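Local coordinates for adenylate cyclase-like protein (Chlamydia trachomatis, PDB 4QO6), which is CdsD, a structural protein of the type III secretion inner-membrane ring, represented here by three BON-clan domains of its extended periplasmic region, at residues H13-V18 / D56-V61; L36-H41 / K62-N67; K108-A113 / E137-K142; F160-A165 / G191-K196. One frame throughout, in Å; residues are numbered along the deposited sequence.

Contact 1 (H13-V18 / D56-V61)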
loop_
_atom_site.group_PDB
_atom_site.type_symbol
_atom_site.label_atom_id
_atom_site.label_comp_id
_atom_site.label_asym_id
_atom_site.label_seq_id
_atom_site.Cartn_x
_atom_site.Cartn_y
_atom_site.Cartn_z
ATOM N N HIS A 13 -4.024 -15.313 35.793
ATOM C CA HIS A 13 -3.188 -14.136 35.787
ATOM C C HIS A 13 -1.773 -14.417 35.243
ATOM O O HIS A 13 -1.227 -13.597 34.503
ATOM C CB HIS A 13 -3.176 -13.485 37.184
ATOM C CG HIS A 13 -4.409 -12.689 37.477
ATOM N ND1 HIS A 13 -5.510 -13.220 38.114
ATOM C CD2 HIS A 13 -4.729 -11.403 37.189
ATOM C CE1 HIS A 13 -6.452 -12.298 38.212
ATOM N NE2 HIS A 13 -6.001 -11.183 37.663
ATOM N N ASP A 14 -1.194 -15.561 35.588
ATOM C CA ASP A 14 0.109 -15.951 35.063
ATOM C C ASP A 14 0.103 -16.178 33.513
ATOM O O ASP A 14 0.980 -15.700 32.812
ATOM C CB ASP A 14 0.616 -17.264 35.772
ATOM C CG ASP A 14 1.099 -17.045 37.249
ATOM O OD1 ASP A 14 0.936 -15.933 37.817
ATOM O OD2 ASP A 14 1.659 -18.002 37.824
ATOM N N ILE A 15 -0.847 -16.950 32.984
ATOM C CA ILE A 15 -0.997 -17.068 31.523
ATOM C C ILE A 15 -1.221 -15.696 30.837
ATOM O O ILE A 15 -0.517 -15.354 29.887
ATOM C CB ILE A 15 -2.155 -18.026 31.126
ATOM C CG1 ILE A 15 -1.936 -19.430 31.710
ATOM C CG2 ILE A 15 -2.239 -18.150 29.599
ATOM C CD1 ILE A 15 -3.217 -20.239 31.731
ATOM N N GLU A 16 -2.136 -14.901 31.356
ATOM C CA GLU A 16 -2.354 -13.542 30.808
ATOM C C GLU A 16 -1.116 -12.664 30.768
ATOM O O GLU A 16 -0.952 -11.872 29.828
ATOM C CB GLU A 16 -3.440 -12.784 31.578
ATOM C CG GLU A 16 -4.835 -13.296 31.298
ATOM C CD GLU A 16 -5.904 -12.675 32.189
ATOM O OE1 GLU A 16 -5.622 -11.729 32.983
ATOM O OE2 GLU A 16 -7.041 -13.172 32.100
ATOM N N HIS A 17 -0.260 -12.774 31.788
ATOM C CA HIS A 17 0.934 -11.909 31.858
ATOM C C HIS A 17 1.807 -12.203 30.624
ATOM O O HIS A 17 2.439 -11.336 30.015
ATOM C CB HIS A 17 1.703 -12.175 33.159
ATOM C CG HIS A 17 3.039 -11.504 33.223
ATOM N ND1 HIS A 17 3.179 -10.152 33.462
ATOM C CD2 HIS A 17 4.296 -12.006 33.123
ATOM C CE1 HIS A 17 4.464 -9.840 33.462
ATOM N NE2 HIS A 17 5.165 -10.950 33.273
ATOM N N VAL A 18 1.818 -13.461 30.252
ATOM C CA VAL A 18 2.528 -13.876 29.068
ATOM C C VAL A 18 1.729 -13.420 27.845
ATOM O O VAL A 18 2.191 -12.586 27.075
ATOM C CB VAL A 18 2.772 -15.374 29.071
ATOM C CG1 VAL A 18 3.619 -15.759 27.878
ATOM C CG2 VAL A 18 3.520 -15.825 30.314
ATOM N N ASP A 56 5.620 -22.347 28.185
ATOM C CA ASP A 56 6.145 -23.617 28.627
ATOM C C ASP A 56 6.779 -23.523 30.021
ATOM O O ASP A 56 6.536 -24.399 30.843
ATOM C CB ASP A 56 7.158 -24.166 27.626
ATOM C CG ASP A 56 7.282 -25.671 27.713
ATOM O OD1 ASP A 56 6.204 -26.330 27.682
ATOM O OD2 ASP A 56 8.432 -26.172 27.813
ATOM N N ALA A 57 7.579 -22.469 30.261
ATOM C CA ALA A 57 8.167 -22.158 31.586
ATOM C C ALA A 57 7.171 -22.129 32.746
ATOM O O ALA A 57 7.593 -22.175 33.904
ATOM C CB ALA A 57 8.861 -20.796 31.562
ATOM N N LEU A 58 5.882 -21.939 32.463
ATOM C CA LEU A 58 4.908 -21.888 33.520
ATOM C C LEU A 58 4.839 -23.306 34.066
ATOM O O LEU A 58 4.684 -24.255 33.305
ATOM C CB LEU A 58 3.566 -21.398 33.014
ATOM C CG LEU A 58 3.566 -20.018 32.412
ATOM C CD1 LEU A 58 2.270 -19.774 31.673
ATOM C CD2 LEU A 58 3.755 -18.962 33.494
ATOM N N SER A 59 5.066 -23.471 35.362
ATOM C CA SER A 59 5.227 -24.853 35.912
ATOM C C SER A 59 3.956 -25.686 35.829
ATOM O O SER A 59 4.031 -26.897 35.729
ATOM C CB SER A 59 5.720 -24.824 37.365
ATOM O OG SER A 59 4.946 -23.912 38.136
ATOM N N PHE A 60 2.788 -25.030 35.831
ATOM C CA PHE A 60 1.481 -25.740 35.727
ATOM C C PHE A 60 1.056 -26.148 34.289
ATOM O O PHE A 60 0.038 -26.821 34.089
ATOM C CB PHE A 60 0.382 -24.903 36.402
ATOM C CG PHE A 60 0.282 -23.489 35.889
ATOM C CD1 PHE A 60 -0.438 -23.203 34.752
ATOM C CD2 PHE A 60 0.897 -22.452 36.552
ATOM C CE1 PHE A 60 -0.539 -21.914 34.282
ATOM C CE2 PHE A 60 0.831 -21.156 36.074
ATOM C CZ PHE A 60 0.099 -20.879 34.948
ATOM N N VAL A 61 1.844 -25.746 33.293
ATOM C CA VAL A 61 1.565 -26.046 31.897
ATOM C C VAL A 61 2.453 -27.220 31.524
ATOM O O VAL A 61 3.702 -27.108 31.549
ATOM C CB VAL A 61 1.810 -24.828 30.972
ATOM C CG1 VAL A 61 1.771 -25.243 29.512
ATOM C CG2 VAL A 61 0.752 -23.745 31.238
#
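Phe60 turns the rim of its ring toward helix 10-19, where Asp14 and Ile15 meet it near its plane. CB of Asp14 is 3.7 Å from CZ of Phe60, and on that side of the rim OD2 of Asp14 comes 3.7 Å from CE2 of Phe60, with carboxylate and ring planes 29° apart. Ile15 takes the other side, its CG1 3.8 Å from CE1 of Phe60. The first torsion of Phe60 (chi1 54°) sets CG between its own backbone N and carbonyl carbon, in the crowded position, while CB of Leu58 lies 4.0 Å above one ring face, offset toward the rim. Leu58 to Val61 form a type I turn, closed by Val61 N to Leu58 O, between helix 45-56 and strand 63-70. Within the CdsD PD1 domain, a BON-clan alpha/beta fold, the N-terminal helix here lies beside the second helix. Ile15 also packs on Phe27, Phe29 and Leu36 of the sheet. Leu58 reaches the helix with its CD1 methyl, which stands 4.2 Å from CG1 of Ile15 and, more loosely, 4.4 Å from CG2 of Val18, which itself leans on Lys54 and Val55.

Contact 2 (L36-H41 / K62-N67)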
loop_
_atom_site.group_PDB
_atom_site.type_symbol
_atom_site.label_atom_id
_atom_site.label_comp_id
_atom_site.label_asym_id
_atom_site.label_seq_id
_atom_site.Cartn_x
_atom_site.Cartn_y
_atom_site.Cartn_z
ATOM N N LEU A 36 -2.266 -26.385 27.554
ATOM C CA LEU A 36 -2.594 -25.047 27.041
ATOM C C LEU A 36 -2.797 -25.117 25.540
ATOM O O LEU A 36 -1.936 -25.584 24.800
ATOM C CB LEU A 36 -1.481 -24.059 27.373
ATOM C CG LEU A 36 -1.698 -22.566 27.117
ATOM C CD1 LEU A 36 -2.705 -21.924 28.022
ATOM C CD2 LEU A 36 -0.395 -21.812 27.261
ATOM N N PHE A 37 -3.933 -24.640 25.082
ATOM C CA PHE A 37 -4.168 -24.500 23.663
ATOM C C PHE A 37 -4.060 -23.021 23.294
ATOM O O PHE A 37 -4.781 -22.211 23.833
ATOM C CB PHE A 37 -5.565 -25.037 23.381
ATOM C CG PHE A 37 -6.061 -24.815 21.982
ATOM C CD1 PHE A 37 -6.781 -23.712 21.673
ATOM C CD2 PHE A 37 -5.910 -25.772 21.028
ATOM C CE1 PHE A 37 -7.303 -23.517 20.400
ATOM C CE2 PHE A 37 -6.438 -25.609 19.749
ATOM C CZ PHE A 37 -7.127 -24.462 19.432
ATOM N N LEU A 38 -3.153 -22.675 22.389
ATOM C CA LEU A 38 -2.968 -21.311 21.919
ATOM C C LEU A 38 -3.428 -21.123 20.465
ATOM O O LEU A 38 -3.058 -21.937 19.589
ATOM C CB LEU A 38 -1.487 -21.010 21.898
ATOM C CG LEU A 38 -0.769 -20.953 23.243
ATOM C CD1 LEU A 38 0.710 -20.639 23.056
ATOM C CD2 LEU A 38 -1.458 -19.890 24.101
ATOM N N ILE A 39 -4.103 -20.002 20.214
ATOM C CA ILE A 39 -4.463 -19.578 18.865
ATOM C C ILE A 39 -4.214 -18.089 18.654
ATOM O O ILE A 39 -4.073 -17.341 19.631
ATOM C CB ILE A 39 -5.937 -20.003 18.547
ATOM C CG1 ILE A 39 -6.210 -19.985 17.041
ATOM C CG2 ILE A 39 -6.987 -19.142 19.217
ATOM C CD1 ILE A 39 -7.499 -20.709 16.674
ATOM N N GLY A 40 -4.116 -17.666 17.390
ATOM C CA GLY A 40 -4.030 -16.228 16.967
ATOM C C GLY A 40 -2.801 -15.983 16.083
ATOM O O GLY A 40 -2.405 -16.903 15.404
ATOM N N HIS A 41 -2.224 -14.759 16.069
ATOM C CA HIS A 41 -1.132 -14.311 15.194
ATOM C C HIS A 41 0.030 -13.698 16.005
ATOM O O HIS A 41 -0.217 -12.945 16.993
ATOM C CB HIS A 41 -1.635 -13.185 14.276
ATOM C CG HIS A 41 -2.770 -13.595 13.384
ATOM N ND1 HIS A 41 -2.598 -13.956 12.067
ATOM C CD2 HIS A 41 -4.086 -13.743 13.644
ATOM C CE1 HIS A 41 -3.764 -14.299 11.553
ATOM N NE2 HIS A 41 -4.685 -14.166 12.494
ATOM N N LYS A 62 1.787 -28.331 31.216
ATOM C CA LYS A 62 2.425 -29.594 30.903
ATOM C C LYS A 62 2.563 -29.756 29.437
ATOM O O LYS A 62 3.588 -30.307 28.991
ATOM C CB LYS A 62 1.613 -30.758 31.431
ATOM C CG LYS A 62 1.347 -30.700 32.928
ATOM C CD LYS A 62 2.651 -30.652 33.714
ATOM C CE LYS A 62 2.420 -30.254 35.167
ATOM N NZ LYS A 62 3.661 -29.619 35.682
ATOM N N SER A 63 1.559 -29.310 28.671
ATOM C CA SER A 63 1.727 -29.289 27.222
ATOM C C SER A 63 1.098 -28.066 26.554
ATOM O O SER A 63 0.219 -27.408 27.124
ATOM C CB SER A 63 1.150 -30.560 26.610
ATOM O OG SER A 63 -0.251 -30.523 26.661
ATOM N N VAL A 64 1.599 -27.773 25.362
ATOM C CA VAL A 64 1.142 -26.653 24.565
ATOM C C VAL A 64 0.632 -27.146 23.183
ATOM O O VAL A 64 1.343 -27.833 22.483
ATOM C CB VAL A 64 2.257 -25.634 24.407
ATOM C CG1 VAL A 64 1.776 -24.474 23.544
ATOM C CG2 VAL A 64 2.710 -25.114 25.806
ATOM N N ASP A 65 -0.619 -26.850 22.858
ATOM C CA ASP A 65 -1.151 -27.108 21.556
ATOM C C ASP A 65 -1.113 -25.760 20.782
ATOM O O ASP A 65 -1.929 -24.859 20.965
ATOM C CB ASP A 65 -2.577 -27.707 21.658
ATOM C CG ASP A 65 -3.136 -28.131 20.282
ATOM O OD1 ASP A 65 -3.009 -27.377 19.303
ATOM O OD2 ASP A 65 -3.675 -29.234 20.147
ATOM N N ASP A 66 -0.169 -25.656 19.871
ATOM C CA ASP A 66 0.198 -24.369 19.261
ATOM C C ASP A 66 -0.448 -24.172 17.909
ATOM O O ASP A 66 -0.046 -24.828 16.944
ATOM C CB ASP A 66 1.729 -24.307 19.110
ATOM C CG ASP A 66 2.171 -23.233 18.142
ATOM O OD1 ASP A 66 1.406 -22.307 17.904
ATOM O OD2 ASP A 66 3.290 -23.329 17.587
ATOM N N ASN A 67 -1.428 -23.277 17.833
ATOM C CA ASN A 67 -2.108 -22.954 16.567
ATOM C C ASN A 67 -1.958 -21.462 16.196
ATOM O O ASN A 67 -2.869 -20.775 15.703
ATOM C CB ASN A 67 -3.548 -23.347 16.702
ATOM C CG ASN A 67 -3.706 -24.817 17.002
ATOM O OD1 ASN A 67 -3.803 -25.630 16.078
ATOM N ND2 ASN A 67 -3.768 -25.177 18.273
#
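Leu36 and Ser63 open a run of four backbone hydrogen bonds that joins two parallel strands. Leu36 gives its N-H to Ser63 O at 2.7 Å, almost straight at 176°, and its carbonyl accepts from Asp65 N at 2.7 Å. Leu38 repeats the pattern two residues on: its N donates to Asp65 O at 2.9 Å, and its O receives Asn67 N in a more bent bond (148°). Phe37 turns its own backbone the other way, bonding to Thr28 on strand 26-30, so both sides of strand 35-39 are engaged. On the sheet face that bears Phe37, Asp65 and Asn67, the Phe37 ring lies side by side with the Asp65 side chain, CD2 of Phe37 being 3.7 Å from CG of Asp65. Asn67 crosses the ring at about a right angle; its ND2 is bonded to OD1 of Asp65, but at 2.5 Å this is improbably short and its detail is doubtful. The carboxylate of Asp66 is satisfied elsewhere: OD2 forms a salt bridge with Lys48, OD1 accepts from Val68 N, and Ser63 OG pairs with Gln35. On the face bearing Leu36, Val64 and Leu38, CD1 of Leu38 touches CG1 of Val64 at 4.0 Å. The two strands are adjacent within PD1, and the chain runs between them through strand 41-42 and helix 45-56; that helix packs on Leu36 and Val64 through Val55, while Phe27 and Phe29 of strand 26-30 pack on Leu36.

Contact 3 (K108-A113 / E137-K142)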
loop_
_atom_site.group_PDB
_atom_site.type_symbol
_atom_site.label_atom_id
_atom_site.label_comp_id
_atom_site.label_asym_id
_atom_site.label_seq_id
_atom_site.Cartn_x
_atom_site.Cartn_y
_atom_site.Cartn_z
ATOM N N LYS A 108 -3.384 -0.912 -13.381
ATOM C CA LYS A 108 -3.615 -0.004 -14.488
ATOM C C LYS A 108 -5.049 0.421 -14.457
ATOM O O LYS A 108 -5.302 1.597 -14.510
ATOM C CB LYS A 108 -3.280 -0.671 -15.822
ATOM C CG LYS A 108 -3.348 0.247 -17.029
ATOM C CD LYS A 108 -1.994 0.857 -17.367
ATOM C CE LYS A 108 -2.129 1.992 -18.385
ATOM N NZ LYS A 108 -0.920 2.869 -18.425
ATOM N N THR A 109 -5.975 -0.535 -14.322
ATOM C CA THR A 109 -7.418 -0.278 -14.418
ATOM C C THR A 109 -8.253 -0.963 -13.341
ATOM O O THR A 109 -7.757 -1.860 -12.669
ATOM C CB THR A 109 -7.958 -0.815 -15.769
ATOM O OG1 THR A 109 -7.594 -2.201 -15.916
ATOM C CG2 THR A 109 -7.398 0.002 -16.928
ATOM N N GLU A 110 -9.529 -0.582 -13.228
ATOM C CA GLU A 110 -10.494 -1.260 -12.321
ATOM C C GLU A 110 -10.710 -2.746 -12.633
ATOM O O GLU A 110 -11.143 -3.515 -11.761
ATOM C CB GLU A 110 -11.886 -0.590 -12.332
ATOM C CG GLU A 110 -11.987 0.744 -11.621
ATOM C CD GLU A 110 -12.313 1.918 -12.553
ATOM O OE1 GLU A 110 -12.995 1.729 -13.599
ATOM O OE2 GLU A 110 -11.903 3.057 -12.229
ATOM N N GLU A 111 -10.462 -3.128 -13.890
ATOM C CA GLU A 111 -10.627 -4.512 -14.327
ATOM C C GLU A 111 -9.505 -5.388 -13.740
ATOM O O GLU A 111 -9.755 -6.486 -13.248
ATOM C CB GLU A 111 -10.655 -4.597 -15.852
ATOM C CG GLU A 111 -11.902 -3.964 -16.495
ATOM C CD GLU A 111 -11.721 -2.497 -16.931
ATOM O OE1 GLU A 111 -10.934 -2.236 -17.869
ATOM O OE2 GLU A 111 -12.376 -1.595 -16.353
ATOM N N GLN A 112 -8.277 -4.889 -13.794
ATOM C CA GLN A 112 -7.162 -5.515 -13.092
ATOM C C GLN A 112 -7.359 -5.559 -11.568
ATOM O O GLN A 112 -6.960 -6.533 -10.917
ATOM C CB GLN A 112 -5.881 -4.790 -13.379
ATOM C CG GLN A 112 -5.410 -4.876 -14.802
ATOM C CD GLN A 112 -3.925 -4.615 -14.852
ATOM O OE1 GLN A 112 -3.495 -3.469 -14.861
ATOM N NE2 GLN A 112 -3.125 -5.688 -14.834
ATOM N N ALA A 113 -7.973 -4.526 -11.017
ATOM C CA ALA A 113 -8.370 -4.555 -9.604
ATOM C C ALA A 113 -9.337 -5.684 -9.284
ATOM O O ALA A 113 -9.207 -6.331 -8.248
ATOM C CB ALA A 113 -8.957 -3.219 -9.156
ATOM N N GLU A 137 -4.420 3.230 -11.515
ATOM C CA GLU A 137 -3.907 4.310 -12.375
ATOM C C GLU A 137 -4.987 5.093 -13.135
ATOM O O GLU A 137 -4.990 6.308 -13.104
ATOM C CB GLU A 137 -2.815 3.797 -13.324
ATOM C CG GLU A 137 -1.471 3.601 -12.620
ATOM C CD GLU A 137 -0.481 2.721 -13.384
ATOM O OE1 GLU A 137 -0.785 2.276 -14.524
ATOM O OE2 GLU A 137 0.631 2.498 -12.839
ATOM N N SER A 138 -5.939 4.403 -13.750
ATOM C CA SER A 138 -7.064 5.068 -14.394
ATOM C C SER A 138 -7.787 6.033 -13.435
ATOM O O SER A 138 -8.232 7.081 -13.856
ATOM C CB SER A 138 -8.053 4.057 -14.995
ATOM O OG SER A 138 -8.828 3.417 -13.995
ATOM N N GLN A 139 -7.878 5.712 -12.149
ATOM C CA GLN A 139 -8.527 6.627 -11.193
ATOM C C GLN A 139 -7.704 7.873 -10.873
ATOM O O GLN A 139 -8.247 8.976 -10.719
ATOM C CB GLN A 139 -8.920 5.899 -9.899
ATOM C CG GLN A 139 -10.120 4.994 -10.105
ATOM C CD GLN A 139 -10.356 3.987 -8.970
ATOM O OE1 GLN A 139 -9.835 4.133 -7.851
ATOM N NE2 GLN A 139 -11.150 2.945 -9.267
ATOM N N VAL A 140 -6.399 7.712 -10.765
ATOM C CA VAL A 140 -5.530 8.823 -10.389
ATOM C C VAL A 140 -5.473 9.820 -11.528
ATOM O O VAL A 140 -5.325 11.008 -11.300
ATOM C CB VAL A 140 -4.107 8.363 -10.113
ATOM C CG1 VAL A 140 -3.218 9.551 -9.754
ATOM C CG2 VAL A 140 -4.119 7.360 -8.963
ATOM N N MET A 141 -5.631 9.311 -12.742
ATOM C CA MET A 141 -5.531 10.119 -13.919
ATOM C C MET A 141 -6.781 11.013 -14.071
ATOM O O MET A 141 -6.627 12.173 -14.374
ATOM C CB MET A 141 -5.307 9.230 -15.164
ATOM C CG MET A 141 -4.216 9.766 -16.081
ATOM S SD MET A 141 -4.224 8.975 -17.690
ATOM C CE MET A 141 -3.210 7.505 -17.429
ATOM N N LYS A 142 -7.995 10.472 -13.893
ATOM C CA LYS A 142 -9.242 11.311 -13.689
ATOM C C LYS A 142 -9.032 12.389 -12.584
ATOM O O LYS A 142 -9.351 13.560 -12.731
ATOM C CB LYS A 142 -10.468 10.413 -13.387
ATOM C CG LYS A 142 -11.623 11.022 -12.552
ATOM C CD LYS A 142 -12.658 11.831 -13.363
ATOM C CE LYS A 142 -13.977 12.120 -12.613
ATOM N NZ LYS A 142 -14.002 13.410 -11.864
#
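Lys108 and Ser138 make the close part of this contact through the backbone: Ser138 N donates to Lys108 O at 3.0 Å. Around the same carbonyl, CB of Glu137 sits 3.5 Å from Lys108 O. The buried Glu137 has its chain extended beyond CG (chi2 163°), and its OE1 lies against the aliphatic part of Lys108, 3.4 Å from CD. Its other oxygen, OE2, accepts from Asn162 N, in the turn after strand 157-161, which helps to hold the carboxylate. The two segments are the starts of helices 110-123 and 137-150, so the contact joins a helix of the PD2 domain to the first helix of the BON domain. Thr109 is the N-cap of helix 110-123, accepting a weak bond from Gln112 N, and Gln112 OE1 takes Lys108 N at 3.0 Å. Outward, the contact is looser and polar, with Lys108, Glu110 and Gln139 on the exposed side. NZ of Lys108 stands 3.9 Å from OE1 of Glu137, a long salt bridge. The Glu110 chain bends at chi2 (115°), turning CD; its OE2 accepts from NE2 of Gln139 at 3.1 Å, the amide approaching on the anti side of the carboxylate, with the two groups nearly coplanar. OG of Ser138 stays 3.6 Å from that same OE2 of Glu110.

Contact 4 (F160-A165 / G191-K196)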
loop_
_atom_site.group_PDB
_atom_site.type_symbol
_atom_site.label_atom_id
_atom_site.label_comp_id
_atom_site.label_asym_id
_atom_site.label_seq_id
_atom_site.Cartn_x
_atom_site.Cartn_y
_atom_site.Cartn_z
ATOM N N PHE A 160 -0.211 8.774 -16.335
ATOM C CA PHE A 160 0.157 8.312 -14.990
ATOM C C PHE A 160 0.443 6.814 -14.942
ATOM O O PHE A 160 -0.429 6.000 -15.269
ATOM C CB PHE A 160 -0.927 8.618 -13.985
ATOM C CG PHE A 160 -0.554 8.225 -12.603
ATOM C CD1 PHE A 160 0.344 9.001 -11.878
ATOM C CD2 PHE A 160 -1.064 7.054 -12.030
ATOM C CE1 PHE A 160 0.726 8.624 -10.620
ATOM C CE2 PHE A 160 -0.690 6.691 -10.749
ATOM C CZ PHE A 160 0.205 7.487 -10.045
ATOM N N THR A 161 1.668 6.456 -14.591
ATOM C CA THR A 161 2.021 5.046 -14.380
ATOM C C THR A 161 3.063 4.937 -13.266
ATOM O O THR A 161 4.028 5.683 -13.259
ATOM C CB THR A 161 2.585 4.315 -15.635
ATOM O OG1 THR A 161 3.972 4.563 -15.743
ATOM C CG2 THR A 161 1.924 4.752 -16.947
ATOM N N ASN A 162 2.793 4.036 -12.315
ATOM C CA ASN A 162 3.715 3.620 -11.305
ATOM C C ASN A 162 4.185 4.751 -10.426
ATOM O O ASN A 162 5.364 4.797 -10.067
ATOM C CB ASN A 162 4.901 2.886 -11.908
ATOM C CG ASN A 162 5.495 1.873 -10.936
ATOM O OD1 ASN A 162 4.785 0.996 -10.404
ATOM N ND2 ASN A 162 6.788 2.005 -10.662
ATOM N N GLY A 163 3.253 5.645 -10.057
ATOM C CA GLY A 163 3.529 6.759 -9.126
ATOM C C GLY A 163 4.074 7.986 -9.846
ATOM O O GLY A 163 4.359 9.026 -9.207
ATOM N N GLU A 164 4.240 7.851 -11.169
ATOM C CA GLU A 164 4.810 8.927 -11.998
ATOM C C GLU A 164 3.794 9.586 -12.957
ATOM O O GLU A 164 3.187 8.934 -13.843
ATOM C CB GLU A 164 6.029 8.405 -12.773
ATOM C CG GLU A 164 6.852 9.528 -13.372
ATOM C CD GLU A 164 8.022 9.043 -14.195
ATOM O OE1 GLU A 164 7.841 8.654 -15.390
ATOM O OE2 GLU A 164 9.121 9.072 -13.625
ATOM N N ALA A 165 3.543 10.856 -12.681
ATOM C CA ALA A 165 2.727 11.728 -13.531
ATOM C C ALA A 165 3.566 12.483 -14.598
ATOM O O ALA A 165 4.472 13.239 -14.229
ATOM C CB ALA A 165 2.038 12.756 -12.650
ATOM N N GLY A 191 -1.571 8.432 -4.791
ATOM C CA GLY A 191 -0.309 7.700 -4.905
ATOM C C GLY A 191 0.667 8.281 -5.920
ATOM O O GLY A 191 1.189 7.549 -6.750
ATOM N N ILE A 192 0.927 9.590 -5.824
ATOM C CA ILE A 192 1.838 10.277 -6.723
ATOM C C ILE A 192 3.179 10.477 -6.074
ATOM O O ILE A 192 3.270 11.189 -5.072
ATOM C CB ILE A 192 1.250 11.630 -7.162
ATOM C CG1 ILE A 192 0.108 11.367 -8.150
ATOM C CG2 ILE A 192 2.310 12.488 -7.820
ATOM C CD1 ILE A 192 -0.658 12.602 -8.508
ATOM N N ARG A 193 4.209 9.863 -6.667
ATOM C CA ARG A 193 5.606 9.994 -6.226
ATOM C C ARG A 193 6.407 11.041 -7.006
ATOM O O ARG A 193 7.309 11.671 -6.457
ATOM C CB ARG A 193 6.341 8.659 -6.372
ATOM C CG ARG A 193 5.912 7.564 -5.413
ATOM C CD ARG A 193 6.366 6.217 -5.951
ATOM N NE ARG A 193 6.116 5.116 -5.023
ATOM C CZ ARG A 193 6.406 3.832 -5.267
ATOM N NH1 ARG A 193 6.961 3.452 -6.421
ATOM N NH2 ARG A 193 6.128 2.914 -4.348
ATOM N N ALA A 194 6.122 11.205 -8.286
ATOM C CA ALA A 194 6.838 12.193 -9.104
ATOM C C ALA A 194 5.962 12.784 -10.197
ATOM O O ALA A 194 5.145 12.042 -10.834
ATOM C CB ALA A 194 8.050 11.538 -9.758
ATOM N N VAL A 195 6.159 14.087 -10.446
ATOM C CA VAL A 195 5.582 14.740 -11.653
ATOM C C VAL A 195 6.681 15.119 -12.629
ATOM O O VAL A 195 7.589 15.825 -12.261
ATOM C CB VAL A 195 4.797 16.009 -11.308
ATOM C CG1 VAL A 195 4.221 16.641 -12.580
ATOM C CG2 VAL A 195 3.685 15.674 -10.309
ATOM N N LYS A 196 6.632 14.599 -13.845
ATOM C CA LYS A 196 7.563 14.994 -14.896
ATOM C C LYS A 196 6.867 16.028 -15.786
ATOM O O LYS A 196 5.950 15.676 -16.527
ATOM C CB LYS A 196 7.964 13.806 -15.785
ATOM C CG LYS A 196 8.733 12.654 -15.130
ATOM C CD LYS A 196 10.226 12.926 -15.023
ATOM C CE LYS A 196 10.964 11.754 -14.361
ATOM N NZ LYS A 196 11.892 12.194 -13.268
#
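Gly163 O takes two donors from segment 191-196: Arg193 N at 2.7 Å, in the carbonyl plane on a lone pair, and Ala194 N at 3.0 Å, tilted out of that plane. The pairing then runs parallel, with Ala165 N bonded to Ala194 O and Ala165 O to Lys196 N. Side chains pack around these bonds on both faces. CB of Ala165 meets CG2 of Val195 at 4.1 Å on one face of the sheet. On the other, Glu164, extended beyond CG, lays OE2 3.3 Å from CE of Lys196; NZ of Lys196 remains 4.2 Å from OE2 of Glu164, beyond a salt bridge, though the opposite charges may still attract. The Phe160 ring presents its edge to Gly191 O, with CZ 3.4 Å away, and its CE1 is 3.7 Å from CG1 of Ile192. Gly163 has no side chain where CD of Arg193 passes; separately, its phi is positive (86°), as its place in the turn requires. Gly163 O is carried by the type I' turn from Thr161 to Glu164, where Thr161 and Glu164 bond to each other in both directions and so form a tight two-residue hairpin. Gly191 O is also hydrogen-bonded to Tyr106 OH, on strand 100-107. The contact lies at one end of the beta-alpha-beta unit of strand 164-172, helix 176-187 and strand 194-202 in the BON domain, with strand 157-161 antiparallel to strand 164-172 and helix 137-150 packing on Phe160 and Ile192.

From the N terminus, contact 1 ties helix 10-19 to the loop leading into strand 63-70, and contact 2 then pairs the two central strands of the first sheet, 35-39 and 63-70; their segments alternate, so the two loops cross. They also touch, Ile15 and Val61 meeting Leu36. Contacts 3 and 4 follow in series beyond the chain's centre, contact 3 closing the loop through the rest of helix 110-123 and strand 130-136, and contact 4 that through helix 176-187. These two adjoin where Glu137 packs on Phe160. Contact 3 joins PD2 to the BON domain. Contacts 1 and 4, with centres about 52 Å apart, lie in different domains of the extended chain.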